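Local coordinates for breast cancer anti-estrogen resistance protein 1 (Mus musculus, PDB 5W93) that acts as a docking protein coordinating tyrosine kinase-based signalling in cell adhesion and migration, and binds the LD1 motif of paxillin through its C-terminal domain, at residues Gln17-Leu22 and Lys58-Ile62; Thr24-Val29 and Phe51-Ala56; Thr96-Ala100 and Asp112-Arg116; Tyr82-Leu86 and Ser123-Phe127; Asp7-Leu11 and Leu66-Ala72. The protein carries 2 engineered substitutions. One frame throughout, in Å; residues are numbered along the deposited sequence.

Interaction 1: Gln17-Leu22 and Lys58-Ile62. Engineered in segment 17-22: Ala18 (natural residue Cys).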
# COMPACT_ATOMS: atom_id res chain seq x y z
N GLN A 17 -7.14 9.08 9.94
CA GLN A 17 -7.61 7.93 9.16
C GLN A 17 -6.45 7.09 8.64
O GLN A 17 -6.51 5.87 8.63
CB GLN A 17 -8.46 8.39 7.98
CG GLN A 17 -9.94 8.15 8.16
CD GLN A 17 -10.66 8.01 6.84
OE1 GLN A 17 -10.04 7.80 5.78
NE2 GLN A 17 -11.98 8.11 6.88
N ALA A 18 -5.40 7.76 8.19
CA ALA A 18 -4.20 7.06 7.73
C ALA A 18 -3.60 6.22 8.86
O ALA A 18 -3.19 5.08 8.63
CB ALA A 18 -3.19 8.05 7.20
N GLU A 19 -3.56 6.77 10.07
CA GLU A 19 -2.95 6.07 11.21
C GLU A 19 -3.73 4.80 11.54
O GLU A 19 -3.15 3.74 11.74
CB GLU A 19 -2.86 7.00 12.44
CG GLU A 19 -1.71 8.02 12.31
CD GLU A 19 -1.71 9.10 13.39
OE1 GLU A 19 -2.68 9.18 14.17
OE2 GLU A 19 -0.73 9.87 13.46
N ALA A 20 -5.05 4.91 11.56
CA ALA A 20 -5.93 3.74 11.71
C ALA A 20 -5.71 2.69 10.61
O ALA A 20 -5.59 1.49 10.90
CB ALA A 20 -7.36 4.18 11.72
N ASN A 21 -5.68 3.11 9.35
CA ASN A 21 -5.49 2.16 8.25
C ASN A 21 -4.11 1.52 8.24
O ASN A 21 -3.92 0.41 7.75
CB ASN A 21 -5.74 2.83 6.90
CG ASN A 21 -7.21 2.98 6.60
OD1 ASN A 21 -7.70 4.08 6.34
ND2 ASN A 21 -7.94 1.87 6.61
N LEU A 22 -3.13 2.25 8.76
CA LEU A 22 -1.75 1.79 8.83
C LEU A 22 -1.61 0.60 9.78
O LEU A 22 -0.72 -0.24 9.61
CB LEU A 22 -0.84 2.94 9.27
CG LEU A 22 0.43 3.22 8.47
CD1 LEU A 22 0.09 3.63 7.05
CD2 LEU A 22 1.28 4.28 9.14
N LYS A 58 -6.46 1.24 0.75
CA LYS A 58 -7.14 2.21 1.62
C LYS A 58 -6.32 3.50 1.73
O LYS A 58 -6.89 4.60 1.75
CB LYS A 58 -7.38 1.62 3.02
CG LYS A 58 -8.07 0.24 3.01
CD LYS A 58 -9.58 0.35 2.78
CE LYS A 58 -10.18 -0.98 2.30
NZ LYS A 58 -9.76 -1.32 0.90
N LEU A 59 -4.99 3.39 1.77
CA LEU A 59 -4.15 4.57 1.85
C LEU A 59 -4.04 5.31 0.54
O LEU A 59 -4.01 6.55 0.53
CB LEU A 59 -2.75 4.19 2.34
CG LEU A 59 -2.69 3.73 3.79
CD1 LEU A 59 -1.35 3.09 4.00
CD2 LEU A 59 -2.88 4.92 4.74
N VAL A 60 -3.97 4.58 -0.57
CA VAL A 60 -4.04 5.20 -1.88
C VAL A 60 -5.31 6.05 -1.99
O VAL A 60 -5.27 7.19 -2.43
CB VAL A 60 -4.04 4.16 -3.01
CG1 VAL A 60 -4.23 4.87 -4.36
CG2 VAL A 60 -2.75 3.34 -2.99
N PHE A 61 -6.44 5.47 -1.58
CA PHE A 61 -7.73 6.15 -1.64
C PHE A 61 -7.75 7.42 -0.80
O PHE A 61 -8.25 8.45 -1.25
CB PHE A 61 -8.84 5.20 -1.19
CG PHE A 61 -10.23 5.77 -1.30
CD1 PHE A 61 -10.88 5.84 -2.52
CD2 PHE A 61 -10.90 6.22 -0.17
CE1 PHE A 61 -12.17 6.36 -2.63
CE2 PHE A 61 -12.19 6.75 -0.25
CZ PHE A 61 -12.83 6.81 -1.48
N ILE A 62 -7.19 7.36 0.40
CA ILE A 62 -7.02 8.56 1.21
C ILE A 62 -6.19 9.62 0.47
O ILE A 62 -6.55 10.80 0.42
CB ILE A 62 -6.36 8.25 2.57
CG1 ILE A 62 -7.35 7.51 3.48
CG2 ILE A 62 -5.84 9.53 3.23
CD1 ILE A 62 -6.69 6.84 4.69
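An antiparallel helix-helix contact joins helices 5-37 and 42-69 near the middle of the FAT-like four-helix bundle, within the divergent helix-loop-helix region. The short axes of 17-22 and 58-62 come within 10.0 Å at 169°, and the CA atoms of Ala18 and Leu59 lie 6.4 Å apart. Ala18, an engineered residue replacing Cys, sets its CB 4.0 Å from Leu59 CD2 and 4.5 Å from Ile62 CD1. One turn on, Leu22 swings its end inward until its CD1 is 3.4 Å from CD1 of Leu59; from helix 107-135, Thr124 touches Leu59 and Arg128 touches Leu22. Toward solvent, Asn21 lies against Lys58 and Ile62, while OE1 of Gln17 comes within 3.6 Å of Ile62 CG1. The Lys58 chain turns away at its end, where NZ hydrogen-bonds to Leu54 O. The contact thus rests on van der Waals packing of aliphatic groups, with the amide side chains of Gln17 and Asn21 bordering the apolar seam.

Interaction 2: Thr24-Val29 and Phe51-Ala56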
# COMPACT_ATOMS: atom_id res chain seq x y z
N THR A 24 -4.07 -1.81 10.23
CA THR A 24 -4.54 -2.92 9.40
C THR A 24 -3.45 -3.35 8.41
O THR A 24 -3.23 -4.55 8.19
CB THR A 24 -5.82 -2.53 8.63
OG1 THR A 24 -6.89 -2.34 9.55
CG2 THR A 24 -6.22 -3.62 7.62
N LEU A 25 -2.76 -2.38 7.81
CA LEU A 25 -1.72 -2.69 6.84
C LEU A 25 -0.55 -3.40 7.49
O LEU A 25 -0.02 -4.37 6.94
CB LEU A 25 -1.23 -1.43 6.13
CG LEU A 25 -0.13 -1.62 5.09
CD1 LEU A 25 -0.53 -2.65 4.03
CD2 LEU A 25 0.19 -0.29 4.43
N THR A 26 -0.15 -2.93 8.67
CA THR A 26 0.95 -3.53 9.39
C THR A 26 0.64 -4.98 9.75
O THR A 26 1.50 -5.85 9.61
CB THR A 26 1.29 -2.75 10.67
OG1 THR A 26 1.51 -1.38 10.33
CG2 THR A 26 2.56 -3.31 11.29
N ASP A 27 -0.59 -5.23 10.19
CA ASP A 27 -1.02 -6.60 10.47
C ASP A 27 -0.99 -7.45 9.20
O ASP A 27 -0.60 -8.62 9.24
CB ASP A 27 -2.41 -6.63 11.09
CG ASP A 27 -2.44 -6.07 12.51
OD1 ASP A 27 -1.36 -5.96 13.13
OD2 ASP A 27 -3.54 -5.75 13.01
N ALA A 28 -1.39 -6.89 8.06
CA ALA A 28 -1.44 -7.68 6.82
C ALA A 28 -0.04 -7.96 6.27
O ALA A 28 0.24 -9.06 5.76
CB ALA A 28 -2.30 -6.97 5.76
N VAL A 29 0.83 -6.96 6.35
CA VAL A 29 2.22 -7.13 5.92
C VAL A 29 2.98 -8.13 6.81
O VAL A 29 3.70 -8.98 6.30
CB VAL A 29 2.95 -5.78 5.90
CG1 VAL A 29 4.44 -5.97 5.71
CG2 VAL A 29 2.38 -4.89 4.80
N PHE A 51 -4.49 -9.52 0.77
CA PHE A 51 -4.81 -8.79 2.01
C PHE A 51 -3.95 -7.52 2.12
O PHE A 51 -4.42 -6.45 2.55
CB PHE A 51 -4.56 -9.66 3.26
CG PHE A 51 -5.34 -10.96 3.28
CD1 PHE A 51 -6.55 -11.10 2.62
CD2 PHE A 51 -4.85 -12.05 4.01
CE1 PHE A 51 -7.27 -12.29 2.66
CE2 PHE A 51 -5.57 -13.25 4.05
CZ PHE A 51 -6.77 -13.36 3.38
N VAL A 52 -2.68 -7.64 1.73
CA VAL A 52 -1.77 -6.49 1.73
C VAL A 52 -2.25 -5.41 0.76
O VAL A 52 -2.28 -4.23 1.09
CB VAL A 52 -0.33 -6.91 1.36
CG1 VAL A 52 0.51 -5.70 1.04
CG2 VAL A 52 0.29 -7.71 2.51
N ILE A 53 -2.63 -5.84 -0.43
CA ILE A 53 -3.09 -4.94 -1.48
C ILE A 53 -4.38 -4.22 -1.07
O ILE A 53 -4.49 -3.00 -1.17
CB ILE A 53 -3.32 -5.72 -2.80
CG1 ILE A 53 -1.98 -6.20 -3.35
CG2 ILE A 53 -4.04 -4.86 -3.83
CD1 ILE A 53 -2.13 -7.28 -4.44
N LEU A 54 -5.34 -4.98 -0.60
CA LEU A 54 -6.59 -4.39 -0.16
C LEU A 54 -6.40 -3.35 0.95
O LEU A 54 -6.96 -2.26 0.91
CB LEU A 54 -7.53 -5.51 0.27
CG LEU A 54 -8.50 -5.46 1.43
CD1 LEU A 54 -9.69 -4.57 1.10
CD2 LEU A 54 -8.92 -6.89 1.65
N SER A 55 -5.56 -3.66 1.93
CA SER A 55 -5.38 -2.77 3.07
C SER A 55 -4.54 -1.53 2.69
O SER A 55 -4.85 -0.41 3.11
CB SER A 55 -4.75 -3.53 4.25
OG SER A 55 -3.43 -3.96 3.94
N ALA A 56 -3.50 -1.70 1.87
CA ALA A 56 -2.74 -0.55 1.38
C ALA A 56 -3.56 0.34 0.44
O ALA A 56 -3.35 1.55 0.37
CB ALA A 56 -1.46 -1.00 0.68
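Thr24 begins the inward-facing side of segment 24-29, where the first two helices of the four-helix bundle run antiparallel inside the divergent helix-loop-helix region. Its CG2 packs 3.7 Å from CB of Ser55 at the outer margin of the interface. Leu25 follows and penetrates further: although its CA-to-CB bond points sideways, its end bends inward, placing CD1 3.8 Å from Ala56 CB and 4.4 Å from Val52 CG1. On the bundle side, Thr124 of helix 107-135 touches Leu25, and Leu120 of the same helix covers Val52 and Ala56. Ala28, one turn along, directs its CA-to-CB bond toward the partner helix. Its CB lies 4.3 Å from Phe51 CB and 4.2 Å from Val52 CG2, and in keeping with this small side chain the CA atoms of Ala28 and Val52 approach to 5.2 Å. Val29 ends the series, its CG2 4.2 Å from Val52 CG2, and reaches Val117 of helix 107-135. Small residues at the crossing, Ala28 and Ser55, are consistent with the axial separation of 8.6 Å, at 167° between helix directions. Ile53 and Leu54 belong to other faces of their helix and pack on the bound paxillin peptide. The Ser55 hydroxyl stays close to its own backbone, with OG 3.0 Å from Phe51 O and 3.1 Å from Val52 O, while Leu25 CD1 rests 3.2 Å from that same OG.

Interaction 3: Thr96-Ala100 and Asp112-Arg116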
# COMPACT_ATOMS: atom_id res chain seq x y z
N THR A 96 4.77 -9.52 -9.06
CA THR A 96 5.70 -10.43 -8.42
C THR A 96 5.02 -11.61 -7.72
O THR A 96 5.59 -12.70 -7.65
CB THR A 96 6.60 -9.70 -7.41
OG1 THR A 96 5.80 -9.05 -6.41
CG2 THR A 96 7.46 -8.68 -8.11
N THR A 97 3.80 -11.40 -7.21
CA THR A 97 3.07 -12.48 -6.57
C THR A 97 2.70 -13.55 -7.60
O THR A 97 2.86 -14.76 -7.36
CB THR A 97 1.78 -11.97 -5.84
OG1 THR A 97 2.15 -11.02 -4.83
CG2 THR A 97 1.04 -13.10 -5.16
N LYS A 98 2.20 -13.11 -8.75
CA LYS A 98 1.86 -14.03 -9.81
C LYS A 98 3.12 -14.82 -10.24
O LYS A 98 3.07 -16.03 -10.42
CB LYS A 98 1.26 -13.29 -11.02
CG LYS A 98 -0.17 -12.79 -10.80
CD LYS A 98 -0.84 -12.34 -12.11
CE LYS A 98 -0.20 -11.10 -12.69
NZ LYS A 98 -1.09 -10.37 -13.65
N ALA A 99 4.23 -14.12 -10.35
CA ALA A 99 5.49 -14.75 -10.78
C ALA A 99 6.00 -15.77 -9.74
O ALA A 99 6.50 -16.84 -10.10
CB ALA A 99 6.53 -13.70 -11.05
N ALA A 100 5.88 -15.44 -8.46
CA ALA A 100 6.26 -16.36 -7.38
C ALA A 100 5.39 -17.62 -7.36
O ALA A 100 5.84 -18.69 -6.96
CB ALA A 100 6.20 -15.64 -6.01
N ASP A 112 11.81 -11.46 -4.55
CA ASP A 112 11.32 -10.32 -5.32
C ASP A 112 9.97 -9.81 -4.79
O ASP A 112 9.77 -8.62 -4.59
CB ASP A 112 11.16 -10.70 -6.79
CG ASP A 112 12.48 -10.79 -7.54
OD1 ASP A 112 13.55 -10.44 -6.97
OD2 ASP A 112 12.44 -11.19 -8.72
N MET A 113 9.06 -10.74 -4.57
CA MET A 113 7.74 -10.43 -4.01
C MET A 113 7.90 -9.80 -2.62
O MET A 113 7.36 -8.73 -2.34
CB MET A 113 6.90 -11.71 -3.96
CG MET A 113 5.47 -11.57 -3.41
SD MET A 113 4.63 -13.16 -3.33
CE MET A 113 5.65 -14.07 -2.18
N VAL A 114 8.67 -10.45 -1.75
CA VAL A 114 8.96 -9.93 -0.42
C VAL A 114 9.53 -8.50 -0.45
O VAL A 114 9.19 -7.66 0.41
CB VAL A 114 9.93 -10.87 0.32
CG1 VAL A 114 10.57 -10.17 1.52
CG2 VAL A 114 9.20 -12.13 0.74
N ASP A 115 10.39 -8.22 -1.43
CA ASP A 115 11.01 -6.91 -1.57
C ASP A 115 10.00 -5.82 -1.94
O ASP A 115 10.07 -4.71 -1.42
CB ASP A 115 12.12 -6.93 -2.63
CG ASP A 115 13.38 -7.68 -2.18
OD1 ASP A 115 13.57 -7.90 -0.96
OD2 ASP A 115 14.20 -8.03 -3.05
N ARG A 116 9.07 -6.13 -2.84
CA ARG A 116 8.04 -5.15 -3.21
C ARG A 116 7.16 -4.86 -2.02
O ARG A 116 6.78 -3.72 -1.81
CB ARG A 116 7.16 -5.61 -4.37
CG ARG A 116 7.89 -5.93 -5.65
CD ARG A 116 8.60 -4.72 -6.27
NE ARG A 116 9.48 -5.21 -7.32
CZ ARG A 116 9.13 -5.35 -8.60
NH1 ARG A 116 7.92 -4.98 -9.02
NH2 ARG A 116 10.00 -5.84 -9.46
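Segments 96-100 and 112-116 are helical throughout and run antiparallel, their axes 9.0 Å apart at closest approach and crossing at -159°. Backbones come nearest at Thr96 and Met113, whose CA atoms are separated by only 4.9 Å. Thr96 is the central residue of the interface: its OG1 lies 3.4 Å from Met113 CA, and its CG2 packs 3.7 Å from CG of Arg116 and also covers one face of the guanidinium. The hydroxyl itself is hydrogen-bonded back to Gly92 O in its own helix, which satisfies this polar atom within the close crossing. These segments belong to helices 73-102 and 107-135, the second antiparallel hairpin of the four-helix FAT-like bundle, and the contact lies close to the turn that joins them. Met113 extends its side chain, with chi1 and chi2 both t, across the interface, bringing SD within 4.0 Å of Ala100 CB and 3.6 Å of Thr97 OG1. Thr97 OG1 is hydrogen-bonded to Ile93 O and to Ser49 OG. The Met113 side chain also meets the other hairpin, touching Phe32 and Val36 of helix 5-37 and Phe45 and Ser49 of helix 42-69. Lys98 points away from helix 107-135 and takes no part in this contact; its NZ instead forms a salt bridge with an acidic side chain of the bound paxillin peptide.

Interaction 4: Tyr82-Leu86 and Ser123-Phe127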
# COMPACT_ATOMS: atom_id res chain seq x y z
N TYR A 82 2.60 10.33 -3.53
CA TYR A 82 2.49 9.10 -2.76
C TYR A 82 1.35 8.23 -3.26
O TYR A 82 1.48 7.02 -3.30
CB TYR A 82 2.36 9.39 -1.24
CG TYR A 82 3.73 9.73 -0.69
CD1 TYR A 82 4.68 8.72 -0.49
CD2 TYR A 82 4.10 11.04 -0.44
CE1 TYR A 82 5.95 9.02 -0.05
CE2 TYR A 82 5.39 11.35 0.00
CZ TYR A 82 6.30 10.33 0.20
OH TYR A 82 7.58 10.61 0.64
N SER A 83 0.24 8.83 -3.68
CA SER A 83 -0.83 8.01 -4.26
C SER A 83 -0.34 7.26 -5.51
O SER A 83 -0.61 6.07 -5.66
CB SER A 83 -2.05 8.87 -4.62
OG SER A 83 -2.63 9.44 -3.44
N ASN A 84 0.37 7.95 -6.40
CA ASN A 84 0.95 7.31 -7.58
C ASN A 84 2.00 6.25 -7.23
O ASN A 84 2.01 5.16 -7.81
CB ASN A 84 1.59 8.35 -8.50
CG ASN A 84 0.56 9.10 -9.35
OD1 ASN A 84 -0.59 8.67 -9.50
ND2 ASN A 84 0.99 10.21 -9.93
N LEU A 85 2.90 6.57 -6.30
CA LEU A 85 3.93 5.64 -5.88
C LEU A 85 3.33 4.36 -5.28
O LEU A 85 3.69 3.25 -5.68
CB LEU A 85 4.87 6.30 -4.87
CG LEU A 85 5.94 5.35 -4.29
CD1 LEU A 85 6.91 4.90 -5.40
CD2 LEU A 85 6.68 5.97 -3.11
N LEU A 86 2.39 4.52 -4.35
CA LEU A 86 1.73 3.36 -3.74
C LEU A 86 0.97 2.55 -4.80
O LEU A 86 0.97 1.32 -4.76
CB LEU A 86 0.79 3.78 -2.60
CG LEU A 86 1.47 4.54 -1.44
CD1 LEU A 86 0.50 4.94 -0.32
CD2 LEU A 86 2.65 3.77 -0.85
N SER A 123 7.14 2.80 2.15
CA SER A 123 6.60 3.96 1.45
C SER A 123 5.30 4.44 2.10
O SER A 123 5.01 5.63 2.10
CB SER A 123 6.36 3.63 -0.03
OG SER A 123 7.58 3.42 -0.72
N THR A 124 4.52 3.52 2.66
CA THR A 124 3.27 3.90 3.33
C THR A 124 3.55 4.61 4.67
O THR A 124 2.86 5.55 5.05
CB THR A 124 2.34 2.68 3.58
OG1 THR A 124 3.00 1.70 4.38
CG2 THR A 124 1.89 2.06 2.24
N GLN A 125 4.57 4.14 5.38
CA GLN A 125 5.00 4.80 6.60
C GLN A 125 5.49 6.21 6.30
O GLN A 125 5.25 7.14 7.07
CB GLN A 125 6.12 4.01 7.29
CG GLN A 125 5.65 2.72 7.92
CD GLN A 125 4.67 2.97 9.05
OE1 GLN A 125 4.79 3.94 9.81
NE2 GLN A 125 3.69 2.09 9.17
N GLN A 126 6.19 6.34 5.18
CA GLN A 126 6.71 7.62 4.74
C GLN A 126 5.58 8.57 4.35
O GLN A 126 5.61 9.75 4.70
CB GLN A 126 7.66 7.39 3.56
CG GLN A 126 8.45 8.57 3.18
CD GLN A 126 9.62 8.17 2.35
OE1 GLN A 126 9.50 8.03 1.14
NE2 GLN A 126 10.76 7.95 2.99
N PHE A 127 4.58 8.04 3.65
CA PHE A 127 3.36 8.80 3.32
C PHE A 127 2.73 9.38 4.59
O PHE A 127 2.43 10.56 4.66
CB PHE A 127 2.36 7.90 2.59
CG PHE A 127 1.04 8.58 2.26
CD1 PHE A 127 1.00 9.90 1.83
CD2 PHE A 127 -0.16 7.87 2.37
CE1 PHE A 127 -0.22 10.51 1.51
CE2 PHE A 127 -1.38 8.46 2.05
CZ PHE A 127 -1.41 9.79 1.62
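The Tyr82 ring lies over CA of Phe127 in a CH-pi contact, with that CA 4.1 Å from the ring centroid and 14° off its normal. This joins helices 73-102 and 107-135, antiparallel neighbours in the second hairpin of the four-helix bundle, near the centre of the chain. The two aromatic rings are inclined at 26° but slid well apart, their centroids 5.7 Å from each other, so overlap between them is slight; instead, CB of Tyr82 approaches CD1 of Phe127 to 3.4 Å. One turn along, Leu86 turns its end toward the partner helix, where its CD2 sits 3.6 Å from Thr124 CG2 and 3.8 Å from Ser123 CB. Val60 of helix 42-69 and Leu120 of helix 107-135 pack on Leu86, extending this apolar layer into the bundle. Ser123 OG is tied to Glu119 O in its own helix and receives Leu85 CD2 at 3.6 Å. At the outer margin, OH of Tyr82 lies 3.3 Å from OE1 of Gln126, near the plane of the tyrosine ring.

Interaction 5: Asp7-Leu11 and Leu66-Ala72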
# COMPACT_ATOMS: atom_id res chain seq x y z
N ASP A 7 -7.32 23.37 4.58
CA ASP A 7 -6.29 22.36 4.33
C ASP A 7 -5.83 21.72 5.63
O ASP A 7 -5.76 20.50 5.73
CB ASP A 7 -5.09 22.97 3.60
CG ASP A 7 -5.18 22.78 2.09
OD1 ASP A 7 -6.22 22.28 1.61
OD2 ASP A 7 -4.22 23.16 1.39
N ARG A 8 -5.53 22.53 6.65
CA ARG A 8 -5.04 21.98 7.92
C ARG A 8 -6.02 21.00 8.54
O ARG A 8 -5.64 19.94 9.03
CB ARG A 8 -4.74 23.10 8.93
CG ARG A 8 -4.33 22.54 10.30
CD ARG A 8 -3.85 23.61 11.29
NE ARG A 8 -2.90 24.53 10.67
CZ ARG A 8 -1.64 24.23 10.38
NH1 ARG A 8 -1.16 23.02 10.65
NH2 ARG A 8 -0.86 25.14 9.81
N GLN A 9 -7.30 21.37 8.52
CA GLN A 9 -8.33 20.50 9.07
C GLN A 9 -8.46 19.21 8.27
O GLN A 9 -8.61 18.13 8.83
CB GLN A 9 -9.66 21.25 9.10
CG GLN A 9 -9.64 22.39 10.11
CD GLN A 9 -9.31 21.86 11.49
OE1 GLN A 9 -10.06 21.05 12.05
NE2 GLN A 9 -8.17 22.28 12.03
N LEU A 10 -8.41 19.33 6.95
CA LEU A 10 -8.48 18.17 6.10
C LEU A 10 -7.30 17.22 6.39
O LEU A 10 -7.47 16.00 6.50
CB LEU A 10 -8.48 18.62 4.64
CG LEU A 10 -8.89 17.64 3.57
CD1 LEU A 10 -10.33 17.18 3.80
CD2 LEU A 10 -8.73 18.31 2.21
N LEU A 11 -6.11 17.80 6.52
CA LEU A 11 -4.91 17.01 6.73
C LEU A 11 -4.92 16.32 8.09
O LEU A 11 -4.57 15.15 8.18
CB LEU A 11 -3.65 17.88 6.58
CG LEU A 11 -3.28 18.28 5.15
CD1 LEU A 11 -2.20 19.36 5.13
CD2 LEU A 11 -2.82 17.06 4.36
N LEU A 66 -7.72 13.21 -0.53
CA LEU A 66 -7.00 14.39 -0.06
C LEU A 66 -6.52 15.29 -1.20
O LEU A 66 -6.69 16.51 -1.14
CB LEU A 66 -5.78 13.96 0.75
CG LEU A 66 -5.76 14.13 2.25
CD1 LEU A 66 -4.35 13.83 2.69
CD2 LEU A 66 -6.18 15.56 2.62
N SER A 67 -5.89 14.69 -2.20
CA SER A 67 -5.30 15.43 -3.32
C SER A 67 -6.36 16.17 -4.12
O SER A 67 -6.10 17.25 -4.64
CB SER A 67 -4.54 14.48 -4.25
OG SER A 67 -5.42 13.68 -5.02
N ARG A 68 -7.54 15.58 -4.22
CA ARG A 68 -8.59 16.20 -5.00
C ARG A 68 -9.17 17.44 -4.32
O ARG A 68 -9.68 18.33 -4.98
CB ARG A 68 -9.70 15.19 -5.27
CG ARG A 68 -9.35 14.20 -6.36
CD ARG A 68 -10.59 13.65 -7.03
NE ARG A 68 -11.21 12.58 -6.26
CZ ARG A 68 -12.45 12.15 -6.44
NH1 ARG A 68 -13.24 12.71 -7.35
NH2 ARG A 68 -12.93 11.16 -5.70
N GLN A 69 -9.06 17.49 -3.00
CA GLN A 69 -9.74 18.53 -2.22
C GLN A 69 -8.81 19.53 -1.54
O GLN A 69 -9.26 20.53 -0.98
CB GLN A 69 -10.61 17.87 -1.15
CG GLN A 69 -11.72 17.02 -1.70
CD GLN A 69 -12.51 16.39 -0.59
OE1 GLN A 69 -12.18 15.31 -0.11
NE2 GLN A 69 -13.55 17.09 -0.15
N ALA A 70 -7.51 19.26 -1.57
CA ALA A 70 -6.55 20.17 -0.96
C ALA A 70 -6.38 21.41 -1.85
O ALA A 70 -6.40 21.31 -3.08
CB ALA A 70 -5.22 19.47 -0.75
N LYS A 71 -6.24 22.57 -1.23
CA LYS A 71 -6.08 23.83 -1.96
C LYS A 71 -4.61 24.10 -2.30
O LYS A 71 -4.29 24.56 -3.39
CB LYS A 71 -6.66 25.01 -1.16
CG LYS A 71 -8.15 24.93 -0.93
CD LYS A 71 -8.88 24.62 -2.23
CE LYS A 71 -10.38 24.47 -2.02
NZ LYS A 71 -11.04 23.98 -3.25
N ALA A 72 -3.72 23.80 -1.36
CA ALA A 72 -2.31 24.16 -1.50
C ALA A 72 -1.58 23.30 -2.53
O ALA A 72 -1.66 22.07 -2.50
CB ALA A 72 -1.61 24.08 -0.15
O HOH W 1 -9.08 22.15 1.56
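Asp7 grips the link between the second and third helices with both carboxylate oxygens. Its OD1 accepts a hydrogen bond from Lys71 N at 2.9 Å, nearly straight at 169°, and its OD2 accepts one from Ala72 N, also at 2.9 Å but at 152°. Ala72 occupies the N-cap position of helix 73-102, so a side chain near the start of helix 5-37 is bound to the backbone where the third helix begins. An ordered water donates to Asp7 OD1 at 2.9 Å and to Gln69 O at 3.0 Å, carrying the network back to that carbonyl. The link is also held from the third helix, since Arg76 NH1 hydrogen-bonds to the carbonyl oxygens of both Arg68 and Ala70. Beneath these polar groups, Leu10 places CG 3.5 Å from CD2 of Leu66 and CD2 3.9 Å from CB of Gln69. Leu11 CD2 reaches Leu66 CD1 at 3.9 Å, on the side where Leu131 of helix 107-135 touches both leucines. All four helices of the FAT-like bundle therefore gather around this end. By accepting twice within one turn, the Asp7 carboxylate satisfies the amides of Lys71 and Ala72, which lie outside the regular helix, and ties the start of helix 5-37 to the turn that leads into helix 73-102.

Interactions 1 and 2 hold the same helices, 5-37 and 42-69, and touch through Leu59 CD1 and Leu25 CD2, 3.7 Å apart; interaction 5 joins the first helix to the end of the second and the following turn. Interactions 3 and 4 bind helices 73-102 and 107-135. Interaction 4 touches interactions 1 and 2, uniting the two hairpins. Interactions 2, 3 and 4 are buried, 3 despite its distance from the chain's centre, whereas 1 and 5 are partly buried; the centres of 3 and 5 lie about 34 Å apart. Chemistry follows place: aliphatic packing in 1 and 2, an aromatic contribution in 4, threonine and methionine in 3, and backbone-directed hydrogen bonds in peripheral 5.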